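Local coordinates for cephalosporin acylase (Bacillus halodurans, PDB 2NLZ), which probably cleaves or transfers acyl groups at amide bonds, as a cephalosporin acylase of the gamma-glutamyltranspeptidase family of Ntn hydrolases, at residues F485-D488 and I489-L493; Q450-M453 and N454-F458; E302-K305 and L306-D310; W473-G476 and K477-Q480; E332-T335 and E336-E340. The protein carries 1 engineered substitution. All blocks are in the same frame, centred on the assembly; numbering follows the deposited sequence.

Contact 1: residues F485-D488 and I489-L493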
loop_
_atom_site.group_PDB
_atom_site.type_symbol
_atom_site.label_atom_id
_atom_site.label_comp_id
_atom_site.label_asym_id
_atom_site.label_seq_id
_atom_site.Cartn_x
_atom_site.Cartn_y
_atom_site.Cartn_z
ATOM N N PHE D 485 -3.931 -9.954 -1.294
ATOM C CA PHE D 485 -3.976 -10.421 -2.683
ATOM C C PHE D 485 -4.259 -9.232 -3.597
ATOM O O PHE D 485 -5.234 -8.507 -3.382
ATOM C CB PHE D 485 -5.063 -11.475 -2.872
ATOM C CG PHE D 485 -4.958 -12.228 -4.162
ATOM C CD1 PHE D 485 -5.579 -11.759 -5.315
ATOM C CD2 PHE D 485 -4.249 -13.417 -4.223
ATOM C CE1 PHE D 485 -5.478 -12.458 -6.522
ATOM C CE2 PHE D 485 -4.146 -14.123 -5.416
ATOM C CZ PHE D 485 -4.759 -13.636 -6.571
ATOM N N PRO D 486 -3.400 -9.025 -4.608
ATOM C CA PRO D 486 -3.502 -7.883 -5.505
ATOM C C PRO D 486 -4.886 -7.769 -6.182
ATOM O O PRO D 486 -5.363 -8.717 -6.833
ATOM C CB PRO D 486 -2.370 -8.119 -6.511
ATOM C CG PRO D 486 -2.004 -9.553 -6.368
ATOM C CD PRO D 486 -2.266 -9.895 -4.953
ATOM N N VAL D 487 -5.508 -6.602 -5.999
ATOM C CA VAL D 487 -6.926 -6.381 -6.299
ATOM C C VAL D 487 -7.220 -6.375 -7.793
ATOM O O VAL D 487 -8.236 -6.925 -8.222
ATOM C CB VAL D 487 -7.448 -5.074 -5.634
ATOM C CG1 VAL D 487 -8.914 -4.826 -5.963
ATOM C CG2 VAL D 487 -7.252 -5.118 -4.117
ATOM N N ASP D 488 -6.335 -5.773 -8.581
ATOM C CA ASP D 488 -6.496 -5.783 -10.031
ATOM C C ASP D 488 -6.562 -7.216 -10.569
ATOM O O ASP D 488 -7.424 -7.531 -11.397
ATOM C CB ASP D 488 -5.370 -5.008 -10.721
ATOM C CG ASP D 488 -5.442 -5.120 -12.230
ATOM O OD1 ASP D 488 -4.473 -5.637 -12.827
ATOM O OD2 ASP D 488 -6.482 -4.727 -12.808
ATOM N N ILE D 489 -5.653 -8.067 -10.081
ATOM C CA ILE D 489 -5.580 -9.476 -10.476
ATOM C C ILE D 489 -6.815 -10.249 -10.023
ATOM O O ILE D 489 -7.397 -11.027 -10.794
ATOM C CB ILE D 489 -4.284 -10.148 -9.969
ATOM C CG1 ILE D 489 -3.093 -9.629 -10.785
ATOM C CG2 ILE D 489 -4.388 -11.675 -10.073
ATOM C CD1 ILE D 489 -1.734 -9.884 -10.171
ATOM N N ALA D 490 -7.224 -10.004 -8.785
ATOM C CA ALA D 490 -8.442 -10.589 -8.247
ATOM C C ALA D 490 -9.622 -10.321 -9.160
ATOM O O ALA D 490 -10.331 -11.251 -9.562
ATOM C CB ALA D 490 -8.723 -10.043 -6.876
ATOM N N GLN D 491 -9.821 -9.051 -9.501
ATOM C CA GLN D 491 -10.947 -8.670 -10.346
ATOM C C GLN D 491 -10.831 -9.149 -11.801
ATOM O O GLN D 491 -11.844 -9.384 -12.457
ATOM C CB GLN D 491 -11.186 -7.174 -10.252
ATOM C CG GLN D 491 -11.944 -6.805 -9.005
ATOM C CD GLN D 491 -11.879 -5.327 -8.718
ATOM O OE1 GLN D 491 -11.047 -4.610 -9.279
ATOM N NE2 GLN D 491 -12.753 -4.857 -7.836
ATOM N N ALA D 492 -9.603 -9.315 -12.284
ATOM C CA ALA D 492 -9.388 -9.904 -13.593
ATOM C C ALA D 492 -9.759 -11.394 -13.577
ATOM O O ALA D 492 -10.246 -11.935 -14.576
ATOM C CB ALA D 492 -7.950 -9.691 -14.050
ATOM N N LEU D 493 -9.558 -12.042 -12.430
ATOM C CA LEU D 493 -9.956 -13.440 -12.245
ATOM C C LEU D 493 -11.468 -13.602 -12.229
ATOM O O LEU D 493 -11.985 -14.631 -12.660
ATOM C CB LEU D 493 -9.372 -14.005 -10.955
ATOM C CG LEU D 493 -7.874 -14.272 -10.982
ATOM C CD1 LEU D 493 -7.384 -14.602 -9.590
ATOM C CD2 LEU D 493 -7.557 -15.395 -11.949
#
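The Phe485 ring has the backbone N of Ala490 at its edge, in the ring plane, and Pro486 CD over one face, offset toward the rim. This is the N-terminal end of the helix in a beta-alpha-beta unit, strand 478-481, helix 487-495 and strand 499-502, with Pro486 at the N-cap position. Phe485 holds CG anti to its own backbone nitrogen (chi1 -166°), which turns the ring forward against the first turns of the helix. Its CE1 touches Ile489 CG2 at 3.8 Å, CD1 meets Ala490 CB at 3.9 Å, and CZ reaches Leu493 CD1 at 4.1 Å. Tyr297 of helix 294-314 makes an edge-to-face pair with the same ring. With an alanine here, Ile489 CG2 and Leu493 CD1 would probably lose their shared aromatic neighbour, opening a gap between the helix start and Tyr297. The other branch of Ile489 ends in CD1, which packs on Pro486 CG at 3.8 Å, so its two branches engage successive residues. Val487 CG1 and Gln491 OE1 lie alongside each other, and Gln491 NE2 donates to Leu504 O of the second subunit; Asp488 OD1 bonds Ser9 OG of that subunit. The helix opens with Ala490 N donating to Pro486 O, 3.0 Å long, in the carbonyl plane.

Contact 2: residues Q450-M453 and N454-F458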
loop_
_atom_site.group_PDB
_atom_site.type_symbol
_atom_site.label_atom_id
_atom_site.label_comp_id
_atom_site.label_asym_id
_atom_site.label_seq_id
_atom_site.Cartn_x
_atom_site.Cartn_y
_atom_site.Cartn_z
ATOM N N GLN D 450 1.543 -23.502 -3.733
ATOM C CA GLN D 450 1.968 -22.106 -3.746
ATOM C C GLN D 450 3.424 -21.938 -3.324
ATOM O O GLN D 450 4.181 -21.318 -4.069
ATOM C CB GLN D 450 1.002 -21.195 -2.983
ATOM C CG GLN D 450 -0.316 -20.998 -3.735
ATOM C CD GLN D 450 -1.436 -20.442 -2.863
ATOM O OE1 GLN D 450 -1.473 -19.248 -2.571
ATOM N NE2 GLN D 450 -2.370 -21.298 -2.470
ATOM N N VAL D 451 3.840 -22.532 -2.194
ATOM C CA VAL D 451 5.246 -22.393 -1.773
ATOM C C VAL D 451 6.203 -23.031 -2.777
ATOM O O VAL D 451 7.303 -22.514 -2.991
ATOM C CB VAL D 451 5.575 -22.897 -0.322
ATOM C CG1 VAL D 451 4.656 -22.276 0.709
ATOM C CG2 VAL D 451 5.533 -24.399 -0.233
ATOM N N MET D 452 5.779 -24.131 -3.408
ATOM C CA MET D 452 6.631 -24.800 -4.397
ATOM C C MET D 452 6.851 -23.935 -5.631
ATOM O O MET D 452 7.977 -23.814 -6.129
ATOM C CB MET D 452 6.110 -26.199 -4.774
ATOM C CG MET D 452 6.445 -27.312 -3.756
ATOM S SD MET D 452 8.204 -27.436 -3.356
ATOM C CE MET D 452 8.395 -26.362 -1.929
ATOM N N MET D 453 5.783 -23.307 -6.104
ATOM C CA MET D 453 5.903 -22.410 -7.249
ATOM C C MET D 453 6.605 -21.103 -6.882
ATOM O O MET D 453 7.388 -20.575 -7.669
ATOM C CB MET D 453 4.542 -22.152 -7.860
ATOM C CG MET D 453 3.995 -23.359 -8.533
ATOM S SD MET D 453 2.823 -22.857 -9.769
ATOM C CE MET D 453 1.388 -23.617 -9.098
ATOM N N ASN D 454 6.345 -20.601 -5.677
ATOM C CA ASN D 454 7.062 -19.437 -5.157
ATOM C C ASN D 454 8.560 -19.694 -5.065
ATOM O O ASN D 454 9.367 -18.792 -5.257
ATOM C CB ASN D 454 6.520 -19.033 -3.783
ATOM C CG ASN D 454 5.100 -18.483 -3.846
ATOM O OD1 ASN D 454 4.563 -18.225 -4.922
ATOM N ND2 ASN D 454 4.478 -18.320 -2.678
ATOM N N THR D 455 8.929 -20.933 -4.775
ATOM C CA THR D 455 10.330 -21.285 -4.618
ATOM C C THR D 455 11.007 -21.634 -5.937
ATOM O O THR D 455 12.014 -21.019 -6.310
ATOM C CB THR D 455 10.500 -22.418 -3.601
ATOM O OG1 THR D 455 9.938 -21.990 -2.357
ATOM C CG2 THR D 455 11.962 -22.725 -3.374
ATOM N N ILE D 456 10.435 -22.596 -6.652
ATOM C CA ILE D 456 11.045 -23.103 -7.882
ATOM C C ILE D 456 10.840 -22.149 -9.063
ATOM O O ILE D 456 11.799 -21.730 -9.716
ATOM C CB ILE D 456 10.552 -24.538 -8.205
ATOM C CG1 ILE D 456 11.054 -25.525 -7.136
ATOM C CG2 ILE D 456 10.966 -24.959 -9.609
ATOM C CD1 ILE D 456 10.088 -26.668 -6.841
ATOM N N ASP D 457 9.591 -21.789 -9.318
ATOM C CA ASP D 457 9.263 -20.940 -10.459
ATOM C C ASP D 457 9.651 -19.492 -10.278
ATOM O O ASP D 457 10.060 -18.837 -11.226
ATOM C CB ASP D 457 7.775 -21.005 -10.755
ATOM C CG ASP D 457 7.345 -22.364 -11.197
ATOM O OD1 ASP D 457 8.060 -22.958 -12.033
ATOM O OD2 ASP D 457 6.295 -22.829 -10.711
ATOM N N PHE D 458 9.507 -18.977 -9.067
ATOM C CA PHE D 458 9.595 -17.534 -8.907
ATOM C C PHE D 458 10.744 -17.047 -8.022
ATOM O O PHE D 458 10.924 -15.837 -7.843
ATOM C CB PHE D 458 8.238 -16.980 -8.479
ATOM C CG PHE D 458 7.097 -17.483 -9.324
ATOM C CD1 PHE D 458 7.151 -17.415 -10.715
ATOM C CD2 PHE D 458 5.971 -18.022 -8.736
ATOM C CE1 PHE D 458 6.110 -17.886 -11.501
ATOM C CE2 PHE D 458 4.914 -18.488 -9.522
ATOM C CZ PHE D 458 4.991 -18.413 -10.906
#
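Met453 lies alongside Asp457 one turn later in helix 444-457, the two side chains pointing the same way. Met453 CG comes 3.2 Å from Asp457 OD2, and the carboxylate has further partners: OD2 bonds Tyr259 OH and OD1 forms a salt bridge with Arg260. Met453 CB also touches Phe458 CE2 at 4.0 Å, and the centre of the Phe458 ring is covered on one face by Asp457 CB.

Asn454 donates its backbone N to Gln450 O at 2.8 Å, almost in line with the carbonyl. Its buried amide is satisfied from outside, OD1 by Lys291 NZ and ND2 by Ala465 O. Met452, bent at its second and third torsions, brings SD to Ile456 CD1 at 4.0 Å, and Trp516 packs against the same methionine.

Thr455 doubles the grip on Val451 O. With OG1 beside its own backbone nitrogen (chi1 -58°), the hydroxyl donates at 2.8 Å to Val451 O, and Thr455 N reaches the same oxygen from the opposite face of the carbonyl plane. Met453 O then takes two weak bonds, from Asp457 N and Phe458 N, the second spanning five residues: the pi-type widening of the last turn of helix 444-457.

Contact 3: residues E302-K305 and L306-D310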
loop_
_atom_site.group_PDB
_atom_site.type_symbol
_atom_site.label_atom_id
_atom_site.label_comp_id
_atom_site.label_asym_id
_atom_site.label_seq_id
_atom_site.Cartn_x
_atom_site.Cartn_y
_atom_site.Cartn_z
ATOM N N GLU D 302 -6.753 -23.316 -11.456
ATOM C CA GLU D 302 -7.407 -24.338 -12.273
ATOM C C GLU D 302 -6.823 -25.735 -12.096
ATOM O O GLU D 302 -7.574 -26.694 -11.916
ATOM C CB GLU D 302 -7.411 -23.938 -13.742
ATOM C CG GLU D 302 -8.216 -22.682 -14.037
ATOM C CD GLU D 302 -9.719 -22.858 -13.859
ATOM O OE1 GLU D 302 -10.207 -22.909 -12.705
ATOM O OE2 GLU D 302 -10.416 -22.917 -14.894
ATOM N N ALA D 303 -5.491 -25.832 -12.133
ATOM C CA ALA D 303 -4.770 -27.097 -11.930
ATOM C C ALA D 303 -5.074 -27.694 -10.565
ATOM O O ALA D 303 -5.364 -28.889 -10.436
ATOM C CB ALA D 303 -3.263 -26.894 -12.095
ATOM N N MET D 304 -5.019 -26.844 -9.548
ATOM C CA MET D 304 -5.329 -27.265 -8.194
ATOM C C MET D 304 -6.723 -27.855 -8.145
ATOM O O MET D 304 -6.918 -28.930 -7.585
ATOM C CB MET D 304 -5.191 -26.098 -7.206
ATOM C CG MET D 304 -5.488 -26.449 -5.744
ATOM S SD MET D 304 -4.744 -27.999 -5.184
ATOM C CE MET D 304 -2.998 -27.605 -5.248
ATOM N N LYS D 305 -7.674 -27.157 -8.755
ATOM C CA LYS D 305 -9.063 -27.584 -8.760
ATOM C C LYS D 305 -9.224 -28.994 -9.296
ATOM O O LYS D 305 -9.837 -29.826 -8.638
ATOM C CB LYS D 305 -9.938 -26.597 -9.534
ATOM C CG LYS D 305 -10.445 -25.451 -8.677
ATOM C CD LYS D 305 -10.757 -24.222 -9.507
ATOM C CE LYS D 305 -12.042 -24.380 -10.299
ATOM N NZ LYS D 305 -12.238 -23.239 -11.242
ATOM N N LEU D 306 -8.647 -29.270 -10.461
ATOM C CA LEU D 306 -8.793 -30.588 -11.083
ATOM C C LEU D 306 -8.200 -31.703 -10.226
ATOM O O LEU D 306 -8.821 -32.747 -10.032
ATOM C CB LEU D 306 -8.174 -30.598 -12.478
ATOM C CG LEU D 306 -8.781 -29.592 -13.465
ATOM C CD1 LEU D 306 -7.778 -29.218 -14.559
ATOM C CD2 LEU D 306 -10.110 -30.107 -14.050
ATOM N N ALA D 307 -7.010 -31.444 -9.696
ATOM C CA ALA D 307 -6.306 -32.380 -8.844
ATOM C C ALA D 307 -7.046 -32.667 -7.539
ATOM O O ALA D 307 -7.025 -33.798 -7.041
ATOM C CB ALA D 307 -4.908 -31.852 -8.550
ATOM N N PHE D 308 -7.692 -31.648 -6.983
ATOM C CA PHE D 308 -8.304 -31.788 -5.672
ATOM C C PHE D 308 -9.549 -32.670 -5.718
ATOM O O PHE D 308 -9.799 -33.444 -4.788
ATOM C CB PHE D 308 -8.623 -30.424 -5.056
ATOM C CG PHE D 308 -8.309 -30.333 -3.587
ATOM C CD1 PHE D 308 -8.805 -31.267 -2.689
ATOM C CD2 PHE D 308 -7.518 -29.298 -3.101
ATOM C CE1 PHE D 308 -8.511 -31.185 -1.324
ATOM C CE2 PHE D 308 -7.217 -29.199 -1.734
ATOM C CZ PHE D 308 -7.713 -30.152 -0.847
ATOM N N VAL D 309 -10.318 -32.564 -6.799
ATOM C CA VAL D 309 -11.518 -33.387 -6.934
ATOM C C VAL D 309 -11.136 -34.830 -7.286
ATOM O O VAL D 309 -11.881 -35.776 -7.000
ATOM C CB VAL D 309 -12.538 -32.794 -7.921
ATOM C CG1 VAL D 309 -13.925 -33.330 -7.605
ATOM C CG2 VAL D 309 -12.576 -31.302 -7.783
ATOM N N ASP D 310 -9.955 -34.990 -7.872
ATOM C CA ASP D 310 -9.377 -36.307 -8.073
ATOM C C ASP D 310 -8.961 -36.905 -6.761
ATOM O O ASP D 310 -9.358 -38.021 -6.441
ATOM C CB ASP D 310 -8.172 -36.244 -9.000
ATOM C CG ASP D 310 -8.565 -36.258 -10.446
ATOM O OD1 ASP D 310 -9.731 -36.607 -10.736
ATOM O OD2 ASP D 310 -7.719 -35.926 -11.294
#
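Met304 and Phe308, one turn apart on helix 294-314, lie side by side and point the same way, joined by a Met-aromatic contact. The methionine starts with CG opposite its backbone nitrogen (chi1 -180°) and then folds twice, chi2 44° and chi3 66°, which carries SD up to Phe308 CD2 at 3.7 Å. The sulfur stands 5.0 Å from the ring centroid, in an oblique position. Gln446 of helix 444-457 packs against both side chains.

Leu306, with CG beside its own nitrogen, brings CG to 3.5 Å from Glu302 O, and Val309 points CG2 back at Lys305 O. Backbone bonds hold the turns together, Ala307 N to Ala303 O being nearly straight, whereas Val309 N to Lys305 O is weak.

Lys305 bends at its third torsion, returning NZ toward the preceding turn, where it meets the syn lone pair of Glu302 OE1 in a salt bridge. Both ends have further partners in one nearby residue: Leu346 O accepts from Lys305 NZ, and Leu346 N donates to Glu302 OE2. The buried charges thus compensate each other, and the pairing probably favours their ionised forms while tying Leu346 to this helix.

Contact 4: residues W473-G476 and K477-Q480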
loop_
_atom_site.group_PDB
_atom_site.type_symbol
_atom_site.label_atom_id
_atom_site.label_comp_id
_atom_site.label_asym_id
_atom_site.label_seq_id
_atom_site.Cartn_x
_atom_site.Cartn_y
_atom_site.Cartn_z
ATOM N N TRP D 473 -9.013 -22.418 -3.034
ATOM C CA TRP D 473 -10.277 -22.873 -3.613
ATOM C C TRP D 473 -11.104 -23.651 -2.585
ATOM O O TRP D 473 -10.560 -24.458 -1.839
ATOM C CB TRP D 473 -9.991 -23.752 -4.834
ATOM C CG TRP D 473 -11.137 -24.580 -5.266
ATOM C CD1 TRP D 473 -12.163 -24.194 -6.063
ATOM C CD2 TRP D 473 -11.381 -25.940 -4.924
ATOM N NE1 TRP D 473 -13.036 -25.231 -6.249
ATOM C CE2 TRP D 473 -12.579 -26.317 -5.555
ATOM C CE3 TRP D 473 -10.705 -26.875 -4.140
ATOM C CZ2 TRP D 473 -13.119 -27.595 -5.428
ATOM C CZ3 TRP D 473 -11.242 -28.147 -4.017
ATOM C CH2 TRP D 473 -12.439 -28.494 -4.657
ATOM N N THR D 474 -12.415 -23.414 -2.558
ATOM C CA THR D 474 -13.314 -24.140 -1.647
ATOM C C THR D 474 -14.348 -25.038 -2.347
ATOM O O THR D 474 -14.273 -26.261 -2.233
ATOM C CB THR D 474 -14.066 -23.195 -0.670
ATOM O OG1 THR D 474 -14.854 -22.250 -1.412
ATOM C CG2 THR D 474 -13.091 -22.463 0.246
ATOM N N ASN D 475 -15.305 -24.431 -3.060
ATOM C CA ASN D 475 -16.494 -25.146 -3.542
ATOM C C ASN D 475 -16.436 -25.576 -4.988
ATOM O O ASN D 475 -16.152 -26.728 -5.290
ATOM C CB ASN D 475 -17.759 -24.312 -3.335
ATOM C CG ASN D 475 -18.293 -24.403 -1.928
ATOM O OD1 ASN D 475 -17.939 -25.311 -1.175
ATOM N ND2 ASN D 475 -19.157 -23.459 -1.561
ATOM N N GLY D 476 -16.744 -24.656 -5.885
ATOM C CA GLY D 476 -16.830 -24.992 -7.292
ATOM C C GLY D 476 -15.989 -23.996 -8.043
ATOM O O GLY D 476 -14.846 -24.280 -8.417
ATOM N N LYS D 477 -16.558 -22.813 -8.246
ATOM C CA LYS D 477 -15.821 -21.714 -8.824
ATOM C C LYS D 477 -15.344 -20.776 -7.707
ATOM O O LYS D 477 -14.674 -19.774 -7.959
ATOM C CB LYS D 477 -16.684 -20.988 -9.859
ATOM C CG LYS D 477 -17.172 -21.871 -11.008
ATOM C CD LYS D 477 -17.749 -21.029 -12.141
ATOM C CE LYS D 477 -18.191 -21.885 -13.319
ATOM N NZ LYS D 477 -18.453 -21.038 -14.511
ATOM N N GLN D 478 -15.677 -21.144 -6.470
ATOM C CA GLN D 478 -15.363 -20.355 -5.273
ATOM C C GLN D 478 -13.889 -20.396 -4.871
ATOM O O GLN D 478 -13.346 -21.459 -4.573
ATOM C CB GLN D 478 -16.217 -20.845 -4.103
ATOM C CG GLN D 478 -17.617 -20.259 -4.048
ATOM C CD GLN D 478 -17.654 -18.889 -3.386
ATOM O OE1 GLN D 478 -18.410 -18.012 -3.806
ATOM N NE2 GLN D 478 -16.835 -18.701 -2.347
ATOM N N VAL D 479 -13.246 -19.231 -4.856
ATOM C CA VAL D 479 -11.851 -19.109 -4.425
ATOM C C VAL D 479 -11.732 -17.946 -3.454
ATOM O O VAL D 479 -12.045 -16.807 -3.810
ATOM C CB VAL D 479 -10.895 -18.827 -5.603
ATOM C CG1 VAL D 479 -9.494 -18.649 -5.103
ATOM C CG2 VAL D 479 -10.940 -19.933 -6.616
ATOM N N GLN D 480 -11.288 -18.235 -2.236
ATOM C CA GLN D 480 -10.990 -17.207 -1.243
ATOM C C GLN D 480 -9.585 -16.654 -1.438
ATOM O O GLN D 480 -8.653 -17.426 -1.692
ATOM C CB GLN D 480 -11.091 -17.797 0.152
ATOM C CG GLN D 480 -12.417 -18.483 0.416
ATOM C CD GLN D 480 -12.582 -18.930 1.854
ATOM O OE1 GLN D 480 -13.673 -18.857 2.411
ATOM N NE2 GLN D 480 -11.503 -19.399 2.457
#
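Trp473 carries CG opposite its backbone nitrogen (chi1 163°), which lays the indole along the turn so that NE1 can reach Gly476 O, while CD1 approaches Gln478 O at 3.3 Å. The NE1 to Gly476 O bond is 3.0 Å long; the acceptor lies near the ring plane of the tryptophan, but the donor stands above the carbonyl plane of the glycine, off the lone pairs. One face of the ring is met by Asn475 N toward its rim, and Gly476 C lies at the edge.

Thr474 has OG1 between its backbone nitrogen and carbonyl carbon (chi1 60°), and from there the oxygen rests on Gln478 CB at 3.3 Å. Its CG2 meets the Gln480 side chain instead, crossing it at about a right angle, 3.9 Å from Gln480 CD. Asn475 CB packs on Gln478 CB at 3.9 Å.

The connection is a beta hairpin. Thr474 N donates to Gln478 O at 3.0 Å in a straight bond of 171°, and Trp473 faces Val479 as an antiparallel, non-hydrogen-bonded pair, with Val479 CG2 at the indole edge. Both side chains of that pair turn to helix 294-314, Trp473 meeting Lys305 and Val479 meeting Ile301. Strand 478-481 is the middle strand of a small mixed sheet, antiparallel to 471-473 and parallel to 499-502.

Contact 5: residues E332-T335 and E336-E340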
loop_
_atom_site.group_PDB
_atom_site.type_symbol
_atom_site.label_atom_id
_atom_site.label_comp_id
_atom_site.label_asym_id
_atom_site.label_seq_id
_atom_site.Cartn_x
_atom_site.Cartn_y
_atom_site.Cartn_z
ATOM N N GLU D 332 0.827 -38.475 -18.984
ATOM C CA GLU D 332 -0.275 -38.490 -19.956
ATOM C C GLU D 332 -1.626 -38.167 -19.320
ATOM O O GLU D 332 -2.513 -37.630 -19.985
ATOM C CB GLU D 332 -0.340 -39.802 -20.758
ATOM C CG GLU D 332 -0.348 -41.093 -19.931
ATOM C CD GLU D 332 1.033 -41.735 -19.803
ATOM O OE1 GLU D 332 2.011 -41.020 -19.482
ATOM O OE2 GLU D 332 1.138 -42.963 -20.018
ATOM N N TYR D 333 -1.776 -38.488 -18.040
ATOM C CA TYR D 333 -2.975 -38.100 -17.305
ATOM C C TYR D 333 -2.918 -36.622 -16.917
ATOM O O TYR D 333 -3.943 -35.938 -16.867
ATOM C CB TYR D 333 -3.169 -38.959 -16.063
ATOM C CG TYR D 333 -4.406 -38.596 -15.275
ATOM C CD1 TYR D 333 -5.653 -38.552 -15.890
ATOM C CD2 TYR D 333 -4.331 -38.296 -13.912
ATOM C CE1 TYR D 333 -6.788 -38.219 -15.176
ATOM C CE2 TYR D 333 -5.469 -37.962 -13.184
ATOM C CZ TYR D 333 -6.691 -37.928 -13.822
ATOM O OH TYR D 333 -7.827 -37.602 -13.122
ATOM N N ALA D 334 -1.719 -36.134 -16.636
ATOM C CA ALA D 334 -1.524 -34.710 -16.431
ATOM C C ALA D 334 -2.005 -33.975 -17.680
ATOM O O ALA D 334 -2.850 -33.082 -17.596
ATOM C CB ALA D 334 -0.055 -34.405 -16.153
ATOM N N THR D 335 -1.485 -34.398 -18.834
ATOM C CA THR D 335 -1.865 -33.854 -20.142
ATOM C C THR D 335 -3.386 -33.881 -20.364
ATOM O O THR D 335 -3.954 -32.904 -20.851
ATOM C CB THR D 335 -1.130 -34.590 -21.305
ATOM O OG1 THR D 335 0.259 -34.739 -20.984
ATOM C CG2 THR D 335 -1.245 -33.810 -22.606
ATOM N N GLU D 336 -4.031 -34.984 -19.982
ATOM C CA GLU D 336 -5.486 -35.144 -20.109
ATOM C C GLU D 336 -6.304 -34.107 -19.338
ATOM O O GLU D 336 -7.272 -33.556 -19.863
ATOM C CB GLU D 336 -5.907 -36.555 -19.679
ATOM C CG GLU D 336 -5.888 -37.580 -20.800
ATOM C CD GLU D 336 -7.145 -37.527 -21.636
ATOM O OE1 GLU D 336 -8.220 -37.875 -21.104
ATOM O OE2 GLU D 336 -7.056 -37.137 -22.820
ATOM N N ARG D 337 -5.915 -33.861 -18.091
ATOM C CA ARG D 337 -6.583 -32.886 -17.235
ATOM C C ARG D 337 -6.280 -31.454 -17.678
ATOM O O ARG D 337 -7.150 -30.587 -17.630
ATOM C CB ARG D 337 -6.123 -33.071 -15.790
ATOM C CG ARG D 337 -6.362 -34.456 -15.210
ATOM C CD ARG D 337 -7.435 -34.437 -14.141
ATOM N NE ARG D 337 -8.764 -34.223 -14.698
ATOM C CZ ARG D 337 -9.856 -33.993 -13.976
ATOM N NH1 ARG D 337 -9.788 -33.951 -12.657
ATOM N NH2 ARG D 337 -11.021 -33.800 -14.575
ATOM N N ARG D 338 -5.038 -31.219 -18.111
ATOM C CA ARG D 338 -4.557 -29.900 -18.549
ATOM C C ARG D 338 -5.245 -29.412 -19.827
ATOM O O ARG D 338 -5.276 -28.212 -20.111
ATOM C CB ARG D 338 -3.020 -29.916 -18.676
ATOM C CG ARG D 338 -2.405 -29.000 -19.719
ATOM C CD ARG D 338 -0.922 -28.767 -19.462
ATOM N NE ARG D 338 -0.270 -29.855 -18.725
ATOM C CZ ARG D 338 0.371 -30.872 -19.289
ATOM N NH1 ARG D 338 0.937 -31.802 -18.533
ATOM N NH2 ARG D 338 0.442 -30.962 -20.610
ATOM N N LYS D 339 -5.815 -30.348 -20.580
ATOM C CA LYS D 339 -6.632 -30.013 -21.744
ATOM C C LYS D 339 -7.981 -29.438 -21.327
ATOM O O LYS D 339 -8.623 -28.735 -22.102
ATOM C CB LYS D 339 -6.842 -31.233 -22.646
ATOM C CG LYS D 339 -5.693 -31.502 -23.619
ATOM C CD LYS D 339 -6.142 -32.361 -24.802
ATOM C CE LYS D 339 -6.613 -33.743 -24.363
ATOM N NZ LYS D 339 -7.316 -34.445 -25.467
ATOM N N GLU D 340 -8.406 -29.729 -20.100
ATOM C CA GLU D 340 -9.662 -29.182 -19.602
ATOM C C GLU D 340 -9.527 -27.750 -19.091
ATOM O O GLU D 340 -10.533 -27.076 -18.863
ATOM C CB GLU D 340 -10.293 -30.085 -18.542
ATOM C CG GLU D 340 -10.782 -31.415 -19.092
ATOM C CD GLU D 340 -12.038 -31.905 -18.407
ATOM O OE1 GLU D 340 -12.175 -33.135 -18.240
ATOM O OE2 GLU D 340 -12.887 -31.063 -18.039
#
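Tyr333 offers one ring face to the aliphatic part of Arg337, one turn on in helix 331-338: a CH-pi contact in which Arg337 CG stands 3.9 Å from the ring centroid, 20° off the ring normal. Arg337 CD lies near the phenol end, 3.3 Å from Tyr333 OH, and the guanidinium plane is turned only 11° from the ring. The arginine reaches this pose by bends at its second and third torsions (chi3 71°).

Asp310 of helix 294-314 fixes both polar ends, its OD2 bonding Tyr333 OH and pairing with Arg337 NH1; Arg337 NH2 bonds Glu349 O. A leucine in place of Tyr333 would probably leave Asp310 without its hydroxyl partner and strip the flat support from the arginine methylenes.

Arg338 bends at its third torsion and comes back over the preceding turn, one face of its guanidinium over Thr335 CA and its NH1 at 3.7 Å from Ala334 CB. Ile282 O takes the bond from its NE, outside the helix. Glu336 CG lies 3.5 Å from Glu332 O. In the backbone, Arg337 N donates to Tyr333 O, and Arg338 N to Ala334 O at 2.9 Å, almost collinear with the carbonyl.

Overall arrangement
Contact 3, on helix 294-314, touches both contact 4 and contact 5, its centre about 11 Å from each. Toward the hairpin, Lys305 CG packs on Trp473 CD1 at 3.4 Å and Phe308 CB on Trp473 CZ3 at 3.6 Å. Toward helix 331-338 the link is polar, through the Asp310 carboxylate. Contacts 4 and 5 do not touch; their nearest atoms are about 10 Å apart. Contact 1 follows contact 4 along the chain, centres about 15 Å apart, and faces the second subunit. Contact 2, about 18 Å from contact 3 between centres, packs against helix 294-314 through Met453 and Phe458.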